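Local atomic coordinates of trans-isoprenyl diphosphate synthase (Caulobacter crescentus, PDB entry 3OYR), a protein that probably makes all-trans-octaprenyl diphosphate, the precursor of the side chain of isoprenoid quinones, by adding isopentenyl units to farnesyl diphosphate. Residues A36-L41 and H86-A91; V211-A216 and L321-A326; L177-A182 and P260-I265. All coordinates share one frame; numbering follows the deposited sequence.

Contact 1 of 3, residues A36-L41 and H86-A91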
loop_
_atom_site.group_PDB
_atom_site.type_symbol
_atom_site.label_atom_id
_atom_site.label_comp_id
_atom_site.label_asym_id
_atom_site.label_seq_id
_atom_site.Cartn_x
_atom_site.Cartn_y
_atom_site.Cartn_z
ATOM N N ALA B 36 -18.289 -15.717 -8.039
ATOM C CA ALA B 36 -17.454 -16.666 -8.754
ATOM C C ALA B 36 -16.549 -15.891 -9.706
ATOM O O ALA B 36 -15.380 -16.198 -9.793
ATOM C CB ALA B 36 -18.296 -17.740 -9.485
ATOM N N GLY B 37 -17.080 -14.867 -10.375
ATOM C CA GLY B 37 -16.252 -13.969 -11.174
ATOM C C GLY B 37 -15.192 -13.205 -10.380
ATOM O O GLY B 37 -14.051 -13.045 -10.837
ATOM N N VAL B 38 -15.578 -12.736 -9.191
ATOM C CA VAL B 38 -14.701 -11.962 -8.308
ATOM C C VAL B 38 -13.555 -12.850 -7.808
ATOM O O VAL B 38 -12.378 -12.458 -7.844
ATOM C CB VAL B 38 -15.527 -11.356 -7.120
ATOM C CG1 VAL B 38 -14.653 -10.637 -6.142
ATOM C CG2 VAL B 38 -16.588 -10.394 -7.660
ATOM N N ASN B 39 -13.903 -14.064 -7.389
ATOM C CA ASN B 39 -12.911 -15.051 -6.918
ATOM C C ASN B 39 -11.956 -15.513 -8.016
ATOM O O ASN B 39 -10.788 -15.775 -7.759
ATOM C CB ASN B 39 -13.625 -16.256 -6.281
ATOM C CG ASN B 39 -14.414 -15.868 -5.020
ATOM O OD1 ASN B 39 -14.098 -14.882 -4.350
ATOM N ND2 ASN B 39 -15.459 -16.629 -4.713
ATOM N N ARG B 40 -12.455 -15.612 -9.247
ATOM C CA ARG B 40 -11.596 -15.891 -10.383
ATOM C C ARG B 40 -10.556 -14.774 -10.574
ATOM O O ARG B 40 -9.403 -15.051 -10.883
ATOM C CB ARG B 40 -12.432 -16.027 -11.654
ATOM C CG ARG B 40 -11.615 -16.493 -12.852
ATOM C CD ARG B 40 -12.442 -16.482 -14.139
ATOM N NE ARG B 40 -13.610 -17.378 -14.025
ATOM C CZ ARG B 40 -14.877 -16.958 -13.984
ATOM N NH1 ARG B 40 -15.861 -17.836 -13.889
ATOM N NH2 ARG B 40 -15.161 -15.657 -14.031
ATOM N N LEU B 41 -10.976 -13.514 -10.424
ATOM C CA LEU B 41 -10.064 -12.363 -10.557
ATOM C C LEU B 41 -9.034 -12.379 -9.430
ATOM O O LEU B 41 -7.834 -12.152 -9.648
ATOM C CB LEU B 41 -10.861 -11.056 -10.553
ATOM C CG LEU B 41 -11.580 -10.871 -11.898
ATOM C CD1 LEU B 41 -12.726 -9.848 -11.810
ATOM C CD2 LEU B 41 -10.532 -10.482 -12.957
ATOM N N HIS B 86 -18.793 -5.364 -14.913
ATOM C CA HIS B 86 -17.465 -4.774 -14.741
ATOM C C HIS B 86 -17.184 -4.364 -13.296
ATOM O O HIS B 86 -16.024 -4.208 -12.900
ATOM C CB HIS B 86 -17.225 -3.629 -15.733
ATOM C CG HIS B 86 -17.141 -4.085 -17.158
ATOM N ND1 HIS B 86 -17.806 -3.450 -18.186
ATOM C CD2 HIS B 86 -16.499 -5.137 -17.721
ATOM C CE1 HIS B 86 -17.562 -4.082 -19.322
ATOM N NE2 HIS B 86 -16.773 -5.110 -19.066
ATOM N N PHE B 87 -18.248 -4.255 -12.501
ATOM C CA PHE B 87 -18.126 -4.038 -11.068
ATOM C C PHE B 87 -17.345 -5.151 -10.367
ATOM O O PHE B 87 -16.822 -4.924 -9.279
ATOM C CB PHE B 87 -19.516 -3.857 -10.418
ATOM C CG PHE B 87 -20.412 -5.075 -10.526
ATOM C CD1 PHE B 87 -21.324 -5.187 -11.572
ATOM C CD2 PHE B 87 -20.354 -6.102 -9.580
ATOM C CE1 PHE B 87 -22.162 -6.293 -11.687
ATOM C CE2 PHE B 87 -21.189 -7.228 -9.689
ATOM C CZ PHE B 87 -22.094 -7.324 -10.750
ATOM N N GLN B 88 -17.264 -6.338 -10.982
ATOM C CA GLN B 88 -16.554 -7.480 -10.375
ATOM C C GLN B 88 -15.070 -7.214 -10.176
ATOM O O GLN B 88 -14.474 -7.718 -9.211
ATOM C CB GLN B 88 -16.739 -8.773 -11.193
ATOM C CG GLN B 88 -18.137 -9.435 -11.062
ATOM C CD GLN B 88 -18.354 -10.569 -12.073
ATOM O OE1 GLN B 88 -17.393 -11.130 -12.585
ATOM N NE2 GLN B 88 -19.627 -10.888 -12.377
ATOM N N LYS B 89 -14.461 -6.468 -11.099
ATOM C CA LYS B 89 -13.068 -6.044 -10.954
ATOM C C LYS B 89 -12.867 -5.097 -9.775
ATOM O O LYS B 89 -11.871 -5.224 -9.048
ATOM C CB LYS B 89 -12.524 -5.436 -12.239
ATOM C CG LYS B 89 -12.652 -6.363 -13.444
ATOM C CD LYS B 89 -11.941 -5.794 -14.659
ATOM C CE LYS B 89 -11.883 -6.831 -15.794
ATOM N NZ LYS B 89 -10.923 -6.381 -16.861
ATOM N N LEU B 90 -13.817 -4.175 -9.588
ATOM C CA LEU B 90 -13.842 -3.274 -8.419
ATOM C C LEU B 90 -13.995 -4.072 -7.145
ATOM O O LEU B 90 -13.235 -3.860 -6.192
ATOM C CB LEU B 90 -14.957 -2.225 -8.530
ATOM C CG LEU B 90 -14.923 -1.329 -9.771
ATOM C CD1 LEU B 90 -16.147 -0.425 -9.823
ATOM C CD2 LEU B 90 -13.653 -0.488 -9.870
ATOM N N ALA B 91 -14.922 -5.032 -7.145
ATOM C CA ALA B 91 -15.105 -5.924 -5.984
ATOM C C ALA B 91 -13.827 -6.658 -5.633
ATOM O O ALA B 91 -13.438 -6.717 -4.455
ATOM C CB ALA B 91 -16.254 -6.917 -6.223
#

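Contact 2 of 3, residues V211-A216 and L321-A326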
loop_
_atom_site.group_PDB
_atom_site.type_symbol
_atom_site.label_atom_id
_atom_site.label_comp_id
_atom_site.label_asym_id
_atom_site.label_seq_id
_atom_site.Cartn_x
_atom_site.Cartn_y
_atom_site.Cartn_z
ATOM N N VAL B 211 -26.432 10.507 -8.547
ATOM C CA VAL B 211 -25.660 10.731 -7.342
ATOM C C VAL B 211 -26.463 10.397 -6.083
ATOM O O VAL B 211 -25.890 9.991 -5.077
ATOM C CB VAL B 211 -25.051 12.162 -7.311
ATOM C CG1 VAL B 211 -24.063 12.336 -8.469
ATOM C CG2 VAL B 211 -26.133 13.238 -7.374
ATOM N N ALA B 212 -27.782 10.513 -6.164
ATOM C CA ALA B 212 -28.652 10.206 -5.039
ATOM C C ALA B 212 -28.519 8.738 -4.630
ATOM O O ALA B 212 -28.366 8.436 -3.444
ATOM C CB ALA B 212 -30.109 10.579 -5.357
ATOM N N LYS B 213 -28.519 7.838 -5.611
ATOM C CA LYS B 213 -28.342 6.418 -5.348
ATOM C C LYS B 213 -26.952 6.075 -4.805
ATOM O O LYS B 213 -26.831 5.297 -3.843
ATOM C CB LYS B 213 -28.598 5.600 -6.611
ATOM C CG LYS B 213 -30.030 5.548 -7.066
ATOM C CD LYS B 213 -30.143 4.589 -8.239
ATOM C CE LYS B 213 -31.593 4.259 -8.584
ATOM N NZ LYS B 213 -31.647 3.404 -9.813
ATOM N N SER B 214 -25.900 6.640 -5.404
ATOM C CA SER B 214 -24.542 6.342 -4.929
ATOM C C SER B 214 -24.285 6.914 -3.542
ATOM O O SER B 214 -23.631 6.278 -2.714
ATOM C CB SER B 214 -23.464 6.757 -5.946
ATOM O OG SER B 214 -23.618 8.106 -6.377
ATOM N N GLU B 215 -24.862 8.086 -3.277
ATOM C CA GLU B 215 -24.770 8.721 -1.969
ATOM C C GLU B 215 -25.513 7.904 -0.923
ATOM O O GLU B 215 -24.997 7.703 0.175
ATOM C CB GLU B 215 -25.264 10.186 -1.982
ATOM C CG GLU B 215 -24.273 11.235 -2.559
ATOM C CD GLU B 215 -22.852 11.210 -1.941
ATOM O OE1 GLU B 215 -22.680 11.008 -0.716
ATOM O OE2 GLU B 215 -21.887 11.419 -2.704
ATOM N N ALA B 216 -26.684 7.390 -1.290
ATOM C CA ALA B 216 -27.467 6.527 -0.396
ATOM C C ALA B 216 -26.717 5.246 -0.023
ATOM O O ALA B 216 -26.678 4.840 1.140
ATOM C CB ALA B 216 -28.803 6.187 -1.018
ATOM N N LEU B 321 -31.070 3.025 3.006
ATOM C CA LEU B 321 -31.584 2.377 1.778
ATOM C C LEU B 321 -33.056 2.661 1.429
ATOM O O LEU B 321 -33.561 2.149 0.422
ATOM C CB LEU B 321 -31.372 0.870 1.850
ATOM C CG LEU B 321 -29.933 0.382 2.047
ATOM C CD1 LEU B 321 -29.966 -1.114 2.222
ATOM C CD2 LEU B 321 -29.061 0.770 0.862
ATOM N N ALA B 322 -33.715 3.492 2.239
ATOM C CA ALA B 322 -35.138 3.818 2.102
ATOM C C ALA B 322 -35.621 4.137 0.695
ATOM O O ALA B 322 -36.745 3.768 0.348
ATOM C CB ALA B 322 -35.505 4.977 3.028
ATOM N N MET B 323 -34.797 4.833 -0.099
ATOM C CA MET B 323 -35.174 5.231 -1.467
ATOM C C MET B 323 -35.217 4.051 -2.446
ATOM O O MET B 323 -35.748 4.166 -3.552
ATOM C CB MET B 323 -34.230 6.328 -2.013
ATOM C CG MET B 323 -32.853 5.827 -2.538
ATOM S SD MET B 323 -31.846 7.032 -3.454
ATOM C CE MET B 323 -32.801 7.207 -4.974
ATOM N N PHE B 324 -34.644 2.915 -2.055
ATOM C CA PHE B 324 -34.602 1.773 -2.963
ATOM C C PHE B 324 -35.883 0.949 -2.865
ATOM O O PHE B 324 -36.516 0.949 -1.816
ATOM C CB PHE B 324 -33.348 0.932 -2.718
ATOM C CG PHE B 324 -32.082 1.632 -3.121
ATOM C CD1 PHE B 324 -31.282 2.255 -2.160
ATOM C CD2 PHE B 324 -31.694 1.680 -4.463
ATOM C CE1 PHE B 324 -30.118 2.916 -2.532
ATOM C CE2 PHE B 324 -30.532 2.337 -4.839
ATOM C CZ PHE B 324 -29.742 2.962 -3.873
ATOM N N PRO B 325 -36.281 0.278 -3.965
ATOM C CA PRO B 325 -37.382 -0.692 -3.911
ATOM C C PRO B 325 -37.109 -1.782 -2.886
ATOM O O PRO B 325 -35.954 -2.202 -2.721
ATOM C CB PRO B 325 -37.376 -1.322 -5.308
ATOM C CG PRO B 325 -36.735 -0.309 -6.193
ATOM C CD PRO B 325 -35.759 0.446 -5.338
ATOM N N ALA B 326 -38.160 -2.231 -2.203
ATOM C CA ALA B 326 -38.028 -3.281 -1.215
ATOM C C ALA B 326 -37.933 -4.638 -1.920
ATOM O O ALA B 326 -38.890 -5.412 -1.920
ATOM C CB ALA B 326 -39.204 -3.246 -0.224
#

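Contact 3 of 3, residues L177-A182 and P260-I265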
loop_
_atom_site.group_PDB
_atom_site.type_symbol
_atom_site.label_atom_id
_atom_site.label_comp_id
_atom_site.label_asym_id
_atom_site.label_seq_id
_atom_site.Cartn_x
_atom_site.Cartn_y
_atom_site.Cartn_z
ATOM N N LEU B 177 -5.083 6.318 27.987
ATOM C CA LEU B 177 -6.442 6.184 28.542
ATOM C C LEU B 177 -7.306 7.447 28.471
ATOM O O LEU B 177 -8.526 7.384 28.657
ATOM C CB LEU B 177 -6.417 5.628 29.977
ATOM C CG LEU B 177 -5.155 5.687 30.846
ATOM C CD1 LEU B 177 -5.489 6.046 32.289
ATOM C CD2 LEU B 177 -4.410 4.363 30.783
ATOM N N ASN B 178 -6.687 8.589 28.189
ATOM C CA ASN B 178 -7.456 9.806 27.996
ATOM C C ASN B 178 -7.810 10.042 26.520
ATOM O O ASN B 178 -7.734 11.162 26.000
ATOM C CB ASN B 178 -6.758 11.009 28.627
ATOM C CG ASN B 178 -7.730 11.906 29.384
ATOM O OD1 ASN B 178 -8.451 11.452 30.282
ATOM N ND2 ASN B 178 -7.756 13.188 29.021
ATOM N N LEU B 179 -8.188 8.953 25.858
ATOM C CA LEU B 179 -8.728 8.990 24.517
ATOM C C LEU B 179 -10.222 9.279 24.626
ATOM O O LEU B 179 -10.939 8.631 25.392
ATOM C CB LEU B 179 -8.474 7.640 23.828
ATOM C CG LEU B 179 -9.141 7.328 22.483
ATOM C CD1 LEU B 179 -8.490 8.133 21.381
ATOM C CD2 LEU B 179 -9.049 5.851 22.161
ATOM N N SER B 180 -10.698 10.264 23.880
ATOM C CA SER B 180 -12.122 10.575 23.900
ATOM C C SER B 180 -12.872 9.642 22.963
ATOM O O SER B 180 -12.274 9.008 22.095
ATOM C CB SER B 180 -12.382 12.039 23.522
ATOM O OG SER B 180 -12.201 12.244 22.134
ATOM N N GLN B 181 -14.181 9.564 23.166
ATOM C CA GLN B 181 -15.080 8.797 22.333
ATOM C C GLN B 181 -15.104 9.373 20.908
ATOM O O GLN B 181 -15.192 8.620 19.937
ATOM C CB GLN B 181 -16.474 8.804 22.967
ATOM C CG GLN B 181 -17.548 8.008 22.223
ATOM C CD GLN B 181 -18.686 7.548 23.127
ATOM O OE1 GLN B 181 -19.798 7.296 22.660
ATOM N NE2 GLN B 181 -18.408 7.429 24.424
ATOM N N ALA B 182 -14.995 10.699 20.800
ATOM C CA ALA B 182 -15.043 11.389 19.517
ATOM C C ALA B 182 -13.827 11.063 18.639
ATOM O O ALA B 182 -13.983 10.796 17.449
ATOM C CB ALA B 182 -15.197 12.891 19.715
ATOM N N PRO B 260 -15.082 -0.186 24.304
ATOM C CA PRO B 260 -15.481 -1.013 25.464
ATOM C C PRO B 260 -14.647 -0.732 26.715
ATOM O O PRO B 260 -15.206 -0.629 27.815
ATOM C CB PRO B 260 -15.235 -2.445 24.990
ATOM C CG PRO B 260 -15.305 -2.381 23.522
ATOM C CD PRO B 260 -14.855 -1.018 23.105
ATOM N N LEU B 261 -13.338 -0.568 26.525
ATOM C CA LEU B 261 -12.403 -0.220 27.596
ATOM C C LEU B 261 -12.669 1.162 28.191
ATOM O O LEU B 261 -12.677 1.330 29.417
ATOM C CB LEU B 261 -10.961 -0.292 27.083
ATOM C CG LEU B 261 -9.879 0.120 28.084
ATOM C CD1 LEU B 261 -9.867 -0.874 29.217
ATOM C CD2 LEU B 261 -8.499 0.241 27.442
ATOM N N LEU B 262 -12.876 2.140 27.316
ATOM C CA LEU B 262 -13.160 3.512 27.721
ATOM C C LEU B 262 -14.444 3.619 28.551
ATOM O O LEU B 262 -14.479 4.318 29.578
ATOM C CB LEU B 262 -13.266 4.422 26.494
ATOM C CG LEU B 262 -12.031 4.718 25.636
ATOM C CD1 LEU B 262 -12.419 5.666 24.485
ATOM C CD2 LEU B 262 -10.912 5.324 26.466
ATOM N N LEU B 263 -15.486 2.919 28.103
ATOM C CA LEU B 263 -16.769 2.922 28.777
ATOM C C LEU B 263 -16.676 2.224 30.126
ATOM O O LEU B 263 -17.227 2.728 31.100
ATOM C CB LEU B 263 -17.856 2.279 27.917
ATOM C CG LEU B 263 -18.344 3.029 26.667
ATOM C CD1 LEU B 263 -19.337 2.164 25.879
ATOM C CD2 LEU B 263 -18.966 4.386 27.018
ATOM N N ALA B 264 -15.965 1.092 30.173
ATOM C CA ALA B 264 -15.726 0.346 31.412
ATOM C C ALA B 264 -14.959 1.141 32.448
ATOM O O ALA B 264 -15.312 1.110 33.624
ATOM C CB ALA B 264 -14.998 -0.935 31.129
ATOM N N ILE B 265 -13.905 1.830 32.009
ATOM C CA ILE B 265 -13.153 2.756 32.859
ATOM C C ILE B 265 -14.101 3.797 33.475
ATOM O O ILE B 265 -14.029 4.073 34.676
ATOM C CB ILE B 265 -11.979 3.435 32.085
ATOM C CG1 ILE B 265 -10.847 2.431 31.830
ATOM C CG2 ILE B 265 -11.432 4.650 32.838
ATOM C CD1 ILE B 265 -9.776 2.937 30.876
#

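Contact 1 of 3, residues A36-L41 and H86-A91
The side-chain amide of Gln88 is held at one atom and pressed against the neighbouring helix at another: NE2 gives a hydrogen bond to Asp34 OD1, earlier on helix 25-45, while OE1 rests 3.4 Å from Gly37 CA. This joins two helices of the largely helical isoprenoid synthase fold, helix 25-45 and helix 87-109, the second of which carries the calcium ligands Asp105 and Asp109 farther along. The axes of the two short helical segments approach to 8.6 Å with a crossing angle of -57°. Gln88 can lay its amide so low on helix 25-45 because Gly37 has no CB; one built there would lie 2.0 Å from OE1. Its CG is anti to its own carbonyl carbon (chi1 -74°) and the chain runs extended from there, which carries the amide across to Gly37. Beside it, Val38 fits one methyl between two residues of the other helix, with CG2 3.7 Å from Gln88 O and 3.8 Å from Ala91 CB. The second methyl, CG1, leans more loosely on the same Ala91 CB. Ala91 also packs on Thr73 of helix 68-79, where Phe87 adds contacts with Val74, Ala77 and Arg78. Lys89 points its CB away from helix 25-45 and sends its ammonium group to a salt bridge with Glu146 of helix 126-147, leaving only the aliphatic base of the chain at this contact. Leu41 crosses that base obliquely, its CD1 3.8 Å from Lys89 CG and equally close to Gln88 O.

Contact 2 of 3, residues V211-A216 and L321-A326
Met323 reaches from the loop between helices 302-320 and 328-342 to the first turns of helix 211-238, and its side chain touches something at nearly every step. The CB is directed toward the helix. CG occupies the crowded position between backbone N and carbonyl carbon (chi1 79°) and lies 3.9 Å above the plane of the Phe324 ring, displaced toward the rim. SD then comes to 3.8 Å from Ala212 O, an oxygen that already accepts the helical bond from Ala216 N, and to 4.0 Å from Ala216 CB. A bend at chi3 (-70°) turns the terminal methyl, so that CE meets Lys213 CG at 3.8 Å; the two side chains cross at about a right angle.

Phe324, its ring face against Met323 CG, completes the contact. A type I turn from Leu321, closed by the bond from Phe324 N to Leu321 O, brings the residue to the helix. The ring presents its edge to the backbone, with Lys213 O nearly in its plane and 3.7 Å from CZ. CE2 packs 3.9 Å from Lys213 CG, and CE1 lies 3.8 Å from Ala216 CB, which approaches the ring obliquely. Farther along helix 211-238, Leu217 takes both Leu321 and Phe324, while Phe324 O accepts a hydrogen bond from Arg330 NH1 at the start of helix 328-342.

The contact is thus carried mainly by dispersion between a thioether, an aromatic ring, the aliphatic part of a lysine and the methyls of Ala212 and Ala216. The aromatic C-H edge near Lys213 O probably adds only a weak electrostatic attraction.

Contact 3 of 3, residues L177-A182 and P260-I265
Leu262 and Leu179 set their side chains at about a right angle to each other, and Leu262 turns both tips of its isopropyl fork to the backbone oxygen of Leu179. CD1 lies 3.4 Å and CD2 3.5 Å from Leu179 O, so both branches share one carbonyl. In this mainly alpha-helical fold of the isoprenoid synthases, the contact lays helix 259-267 against the linker that leads into helix 181-206, whose Lys191 and Thr192 line the dimethylallyl diphosphate pockets. Ser180 marks the entry as the N-cap, its OG bonded to Val183 N.

The CB of Leu262 points toward the linker, and CG stands anti to its own carbonyl carbon (chi1 -68°). From there CD2 also approaches Leu177 O at 3.8 Å, while CD1 touches Leu179 CD2 at 4.1 Å. The CG of Leu179 is anti to its backbone N (chi1 170°), and its side chain continues on to Ser174 and Ala257. An alanine in place of Leu262 would probably open a gap beside Leu179 O, taking both methyls from that oxygen and CD1 from Leu179 CD2.

Either side of this centre the contacts are lighter. At the start of the linker, Leu177 CB meets Ile265 CD1 at 4.4 Å, and both side chains also reach helix 273-281, Leu177 at Ile280 and Ile265 at Trp276. The extended chain of Gln181 passes at a slant to Leu263, which packs on Ala305 and Thr306 of helix 302-320 as well. Their meeting is between an amide nitrogen and a methyl: Gln181 NE2 stands 4.0 Å from Leu263 CD2.

In the fold
Each contact lies at the start of a helix that supplies active-site residues: helix 87-109 in contact 1, helix 211-238 in contact 2 and, through its linker, helix 181-206 in contact 3. None lies in the site, although the side chains of Val38 and Leu179 come within about 12 Å of a bound dimethylallyl diphosphate, and Leu179 within about 13 Å of a calcium ion. Contacts 1 and 3 lie on opposite sides of the chain's centre, their own centres about 40 Å apart. Contact 2 is nearer to contact 1 (centres about 23 Å apart) than to contact 3 (about 35 Å). Along the chain, contact 1 closes first, whereas the segments of contacts 2 and 3 alternate.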